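Local coordinates for response regulator receiver protein (Sinorhizobium medicae, PDB 2RDM) that probably acts as a receiver domain of two-component signalling, taking up a phosphoryl group on an aspartate as in CheY-like response regulators, at residues A5-L10 with A49-V54; I82-G87 with P99-L104. The protein carries 1 engineered substitution. All blocks are in the same frame, centred on the assembly; numbering follows the deposited sequence.

Contact 1 (A5-L10 with A49-V54); sequences AVTILL and AAIDGV
D52 reaches across to T7 and binds its backbone. Its CB lies 3.4 Å from T7 O and also touches V6 CG1. CG of D52 sits beside its own backbone N, anti to the carbonyl carbon (chi1 -57°), which brings it near both T7 N and T7 O. At the tip, OD2 accepts the N-H of T7 through its anti lone pair, the one turned away from OD1. This bond is 2.8 Å from T7 N to D52 OD2 and almost straight, at 177°. A water lies 2.7 Å from D52 OD2 and also within hydrogen-bonding reach of A5 O; it cannot serve every acceptor around it at once. The backbone of D52 answers the side chain: D52 N donates to T7 O at 2.9 Å. One residue thus grips both the N-H and the C=O of T7.

The two segments lead into neighbouring parallel strands, 7-11 and 53-57, of the CheY-like receiver fold. Strand 53-57 ends at D57, the predicted phosphorylation site. The pairing is carried on by L9 N, which donates to G53 O at 3.0 Å, and by the bridge between L9 and V54.

Side chains fill in around these bonds. In the conformer given, I51 CG2 comes 3.8 Å from L9 CB. L9 also packs on A41, M44 and L45 of helix 38-46. I8 CD1 approaches G53 CA at 3.9 Å, where the glycine has no side chain. T7 CB lies 3.4 Å from A50 O.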
loop_
_atom_site.group_PDB
_atom_site.type_symbol
_atom_site.label_atom_id
_atom_site.label_comp_id
_atom_site.label_asym_id
_atom_site.label_seq_id
_atom_site.Cartn_x
_atom_site.Cartn_y
_atom_site.Cartn_z
ATOM N N ALA A 5 13.880 -23.040 10.825
ATOM C CA ALA A 5 13.122 -22.063 11.595
ATOM C C ALA A 5 13.508 -20.621 11.303
ATOM O O ALA A 5 14.577 -20.341 10.762
ATOM C CB ALA A 5 13.257 -22.352 13.069
ATOM N N VAL A 6 12.608 -19.719 11.686
ATOM C CA VAL A 6 12.776 -18.292 11.509
ATOM C C VAL A 6 13.239 -17.749 12.844
ATOM O O VAL A 6 12.586 -17.962 13.859
ATOM C CB VAL A 6 11.434 -17.622 11.106
ATOM C CG1 VAL A 6 11.561 -16.087 11.047
ATOM C CG2 VAL A 6 10.958 -18.167 9.773
ATOM N N THR A 7 14.353 -17.025 12.837
ATOM C CA THR A 7 14.938 -16.520 14.076
ATOM C C THR A 7 14.666 -15.036 14.285
ATOM O O THR A 7 14.974 -14.210 13.422
ATOM C CB THR A 7 16.462 -16.765 14.096
ATOM O OG1 THR A 7 16.715 -18.157 13.859
ATOM C CG2 THR A 7 17.063 -16.360 15.443
ATOM N N ILE A 8 14.128 -14.697 15.455
ATOM C CA ILE A 8 13.867 -13.316 15.790
ATOM C C ILE A 8 14.813 -12.883 16.913
ATOM O O ILE A 8 14.906 -13.550 17.942
ATOM C CB ILE A 8 12.400 -13.121 16.220
ATOM C CG1 ILE A 8 11.425 -13.574 15.102
ATOM C CG2 ILE A 8 12.158 -11.702 16.631
ATOM C CD1 ILE A 8 11.559 -12.836 13.786
ATOM N N LEU A 9 15.550 -11.796 16.675
ATOM C CA LEU A 9 16.371 -11.204 17.707
ATOM C C LEU A 9 15.430 -10.317 18.479
ATOM O O LEU A 9 14.843 -9.402 17.902
ATOM C CB LEU A 9 17.491 -10.370 17.096
ATOM C CG LEU A 9 18.487 -9.694 18.051
ATOM C CD1 LEU A 9 19.149 -10.691 19.013
ATOM C CD2 LEU A 9 19.527 -8.915 17.275
ATOM N N LEU A 10 15.298 -10.589 19.774
ATOM C CA LEU A 10 14.431 -9.822 20.652
ATOM C C LEU A 10 15.275 -9.118 21.706
ATOM O O LEU A 10 15.981 -9.776 22.471
ATOM C CB LEU A 10 13.408 -10.748 21.313
ATOM C CG LEU A 10 12.532 -10.214 22.451
ATOM C CD1 LEU A 10 11.505 -9.199 21.940
ATOM C CD2 LEU A 10 11.827 -11.359 23.167
ATOM N N ALA A 49 25.428 -14.406 12.949
ATOM C CA ALA A 49 24.297 -15.273 13.273
ATOM C C ALA A 49 23.118 -15.025 12.326
ATOM O O ALA A 49 22.895 -13.893 11.883
ATOM C CB ALA A 49 23.872 -15.074 14.720
ATOM N N ALA A 50 22.399 -16.096 11.988
ATOM C CA ALA A 50 21.234 -16.006 11.110
ATOM C C ALA A 50 20.107 -15.318 11.864
ATOM O O ALA A 50 19.503 -15.910 12.757
ATOM C CB ALA A 50 20.795 -17.389 10.646
ATOM N N ILE A 51 19.862 -14.056 11.521
ATOM C CA ILE A 51 18.781 -13.272 12.122
ATOM C C ILE A 51 17.788 -12.842 11.045
ATOM O O ILE A 51 18.160 -12.141 10.095
ATOM C CB ILE A 51 19.327 -12.019 12.856
ATOM C CG1 ILE A 51 20.395 -12.394 13.904
ATOM C CG2 ILE A 51 18.175 -11.188 13.458
ATOM C CD1 ILE A 51 19.861 -12.870 15.257
ATOM N N ASP A 52 16.529 -13.244 11.202
ATOM C CA ASP A 52 15.517 -12.988 10.191
ATOM C C ASP A 52 14.624 -11.788 10.483
ATOM O O ASP A 52 13.942 -11.302 9.593
ATOM C CB ASP A 52 14.669 -14.233 9.995
ATOM C CG ASP A 52 15.504 -15.444 9.609
ATOM O OD1 ASP A 52 16.142 -15.410 8.537
ATOM O OD2 ASP A 52 15.525 -16.415 10.394
ATOM N N GLY A 53 14.627 -11.303 11.715
ATOM C CA GLY A 53 13.817 -10.140 12.034
ATOM C C GLY A 53 14.250 -9.642 13.384
ATOM O O GLY A 53 14.892 -10.376 14.142
ATOM N N VAL A 54 13.904 -8.403 13.698
ATOM C CA VAL A 54 14.404 -7.796 14.913
ATOM C C VAL A 54 13.236 -7.113 15.623
ATOM O O VAL A 54 12.541 -6.310 15.013
ATOM C CB VAL A 54 15.539 -6.764 14.618
ATOM C CG1 VAL A 54 15.950 -6.028 15.890
ATOM C CG2 VAL A 54 16.763 -7.447 13.968
HETATM O O HOH W 1 17.118 -18.545 10.558
#

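Contact 2 (I82-G87 with P99-L104); sequences IVYISG and PDSIIL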
loop_
_atom_site.group_PDB
_atom_site.type_symbol
_atom_site.label_atom_id
_atom_site.label_comp_id
_atom_site.label_asym_id
_atom_site.label_seq_id
_atom_site.Cartn_x
_atom_site.Cartn_y
_atom_site.Cartn_z
ATOM N N ILE A 82 11.749 -4.927 10.984
ATOM C CA ILE A 82 12.096 -4.200 12.204
ATOM C C ILE A 82 10.789 -3.827 12.893
ATOM O O ILE A 82 9.952 -3.163 12.283
ATOM C CB ILE A 82 12.899 -2.916 11.900
ATOM C CG1 ILE A 82 14.235 -3.229 11.212
ATOM C CG2 ILE A 82 13.089 -2.062 13.173
ATOM C CD1 ILE A 82 15.271 -3.912 12.079
ATOM N N VAL A 83 10.607 -4.308 14.123
ATOM C CA VAL A 83 9.491 -3.893 14.974
ATOM C C VAL A 83 10.073 -3.260 16.227
ATOM O O VAL A 83 10.803 -3.916 16.975
ATOM C CB VAL A 83 8.580 -5.073 15.391
ATOM C CG1 VAL A 83 7.422 -4.589 16.281
ATOM C CG2 VAL A 83 7.999 -5.804 14.153
ATOM N N TYR A 84 9.700 -2.012 16.481
ATOM C CA TYR A 84 10.090 -1.334 17.714
ATOM C C TYR A 84 9.020 -1.507 18.772
ATOM O O TYR A 84 7.830 -1.500 18.464
ATOM C CB TYR A 84 10.270 0.156 17.476
ATOM C CG TYR A 84 11.253 0.565 16.386
ATOM C CD1 TYR A 84 12.635 0.537 16.611
ATOM C CD2 TYR A 84 10.794 0.996 15.139
ATOM C CE1 TYR A 84 13.525 0.938 15.624
ATOM C CE2 TYR A 84 11.679 1.400 14.139
ATOM C CZ TYR A 84 13.039 1.339 14.378
ATOM O OH TYR A 84 13.898 1.775 13.428
ATOM N N ILE A 85 9.436 -1.600 20.036
ATOM C CA ILE A 85 8.510 -1.749 21.160
ATOM C C ILE A 85 8.777 -0.624 22.156
ATOM O O ILE A 85 9.859 -0.571 22.734
ATOM C CB ILE A 85 8.702 -3.109 21.890
ATOM C CG1 ILE A 85 8.544 -4.306 20.942
ATOM C CG2 ILE A 85 7.786 -3.218 23.108
ATOM C CD1 ILE A 85 7.265 -4.380 20.167
ATOM N N SER A 86 7.759 0.181 22.368
ATOM C CA SER A 86 7.929 1.321 23.214
ATOM C C SER A 86 6.900 1.504 24.249
ATOM O O SER A 86 5.795 1.117 24.094
ATOM C CB SER A 86 8.053 2.563 22.407
ATOM O OG SER A 86 6.791 3.037 22.108
ATOM N N GLY A 87 7.296 2.126 25.355
ATOM C CA GLY A 87 6.367 2.449 26.421
ATOM C C GLY A 87 5.544 3.687 26.118
ATOM O O GLY A 87 4.314 3.634 26.090
ATOM N N PRO A 99 12.883 3.043 7.318
ATOM C CA PRO A 99 11.714 2.854 6.463
ATOM C C PRO A 99 11.109 1.458 6.584
ATOM O O PRO A 99 11.843 0.494 6.798
ATOM C CB PRO A 99 12.291 3.042 5.071
ATOM C CG PRO A 99 13.485 3.907 5.279
ATOM C CD PRO A 99 14.075 3.403 6.529
ATOM N N ASP A 100 9.784 1.381 6.448
ATOM C CA ASP A 100 9.004 0.135 6.477
ATOM C C ASP A 100 9.039 -0.649 7.787
ATOM O O ASP A 100 8.742 -1.843 7.808
ATOM C CB ASP A 100 9.369 -0.791 5.296
ATOM C CG ASP A 100 9.209 -0.115 3.965
ATOM O OD1 ASP A 100 8.113 0.422 3.705
ATOM O OD2 ASP A 100 10.178 -0.116 3.185
ATOM N N SER A 101 9.400 0.024 8.876
ATOM C CA SER A 101 9.359 -0.586 10.184
ATOM C C SER A 101 7.969 -0.375 10.771
ATOM O O SER A 101 7.176 0.406 10.224
ATOM C CB SER A 101 10.424 0.038 11.071
ATOM O OG SER A 101 10.177 1.446 11.207
ATOM N N ILE A 102 7.661 -1.098 11.848
ATOM C CA ILE A 102 6.423 -0.898 12.607
ATOM C C ILE A 102 6.816 -0.539 14.038
ATOM O O ILE A 102 7.717 -1.154 14.590
ATOM C CB ILE A 102 5.560 -2.173 12.582
ATOM C CG1 ILE A 102 5.057 -2.439 11.150
ATOM C CG2 ILE A 102 4.386 -2.100 13.550
ATOM C CD1 ILE A 102 4.245 -3.724 11.008
ATOM N N ILE A 103 6.176 0.464 14.631
ATOM C CA ILE A 103 6.343 0.667 16.073
ATOM C C ILE A 103 5.061 0.276 16.822
ATOM O O ILE A 103 3.956 0.657 16.413
ATOM C CB ILE A 103 6.837 2.110 16.451
ATOM C CG1 ILE A 103 7.081 2.209 17.969
ATOM C CG2 ILE A 103 5.890 3.185 15.940
ATOM C CD1 ILE A 103 8.012 3.324 18.389
ATOM N N LEU A 104 5.217 -0.505 17.885
ATOM C CA LEU A 104 4.107 -0.887 18.740
ATOM C C LEU A 104 4.243 -0.153 20.069
ATOM O O LEU A 104 5.255 -0.285 20.742
ATOM C CB LEU A 104 4.118 -2.393 18.970
ATOM C CG LEU A 104 4.124 -3.321 17.746
ATOM C CD1 LEU A 104 4.114 -4.765 18.202
ATOM C CD2 LEU A 104 2.942 -3.041 16.846
HETATM O O HOH W 2 10.645 -3.777 8.357
#
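This is a buried pairing of two parallel strands, 82-86 and 102-105, at one edge of the five-stranded sheet of the CheY-like receiver fold. Helix 93-96 lies in the connection, making a beta-alpha-beta unit. The axes of 82-86 and 102-104 approach to 4.6 Å, with directions 23° apart. Four backbone bonds alternate between the strands. I102 N donates to I82 O, Y84 N to I102 O, L104 N to Y84 O and S86 N to L104 O. The L104 N to Y84 O bond is nearly straight, at 178°.

V83, I85, I102 and L104 share one face of the sheet, where helix 110-122 packs on V83 and I102. L104 crosses V83 obliquely, its CG 3.8 Å from V83 CG1. In the conformer given, I85 lies side by side with L104, the two side chains pointing the same way; there I85 CD1 is 3.7 Å from L104 CD1.

Y84 and I103 lie on the other face. Y84 CB packs against I103 CG1 at 3.8 Å. I82 CG2 lies 3.6 Å above the plane of the Y84 ring, shifted toward the rim. The rings of W67 and W93 also meet Y84, and its OH is hydrogen-bonded to V98 N. An alanine at Y84 would probably leave V98 N without this partner, and I82 CG2, W67 and W93 without the ring they meet.

S101 OG is held by V98 O and W93 NE1. It lies near the plane of the Y84 ring, at its edge, 3.3 Å from Y84 CE2.

How the contacts relate
From the N terminus, strand 7-11 is followed by helix 15-27, strand 31-35 and helix 38-46 before the chain returns at 49-54. Contact 1 closes that long loop. The chain then runs through strand 53-57 and helix 66-76 to 82-87. Contact 2 closes the shorter loop that holds helix 93-96. The two loops come in series, so they neither nest nor cross. Their centres are about 16 Å apart. Contact 1 ties strand 7-11 to 53-57, and contact 2 ties 82-86 to edge strand 102-105. The middle pairing of 53-57 with 82-86 links the two: V54 O lies 2.9 Å from V83 N, a probable hydrogen bond.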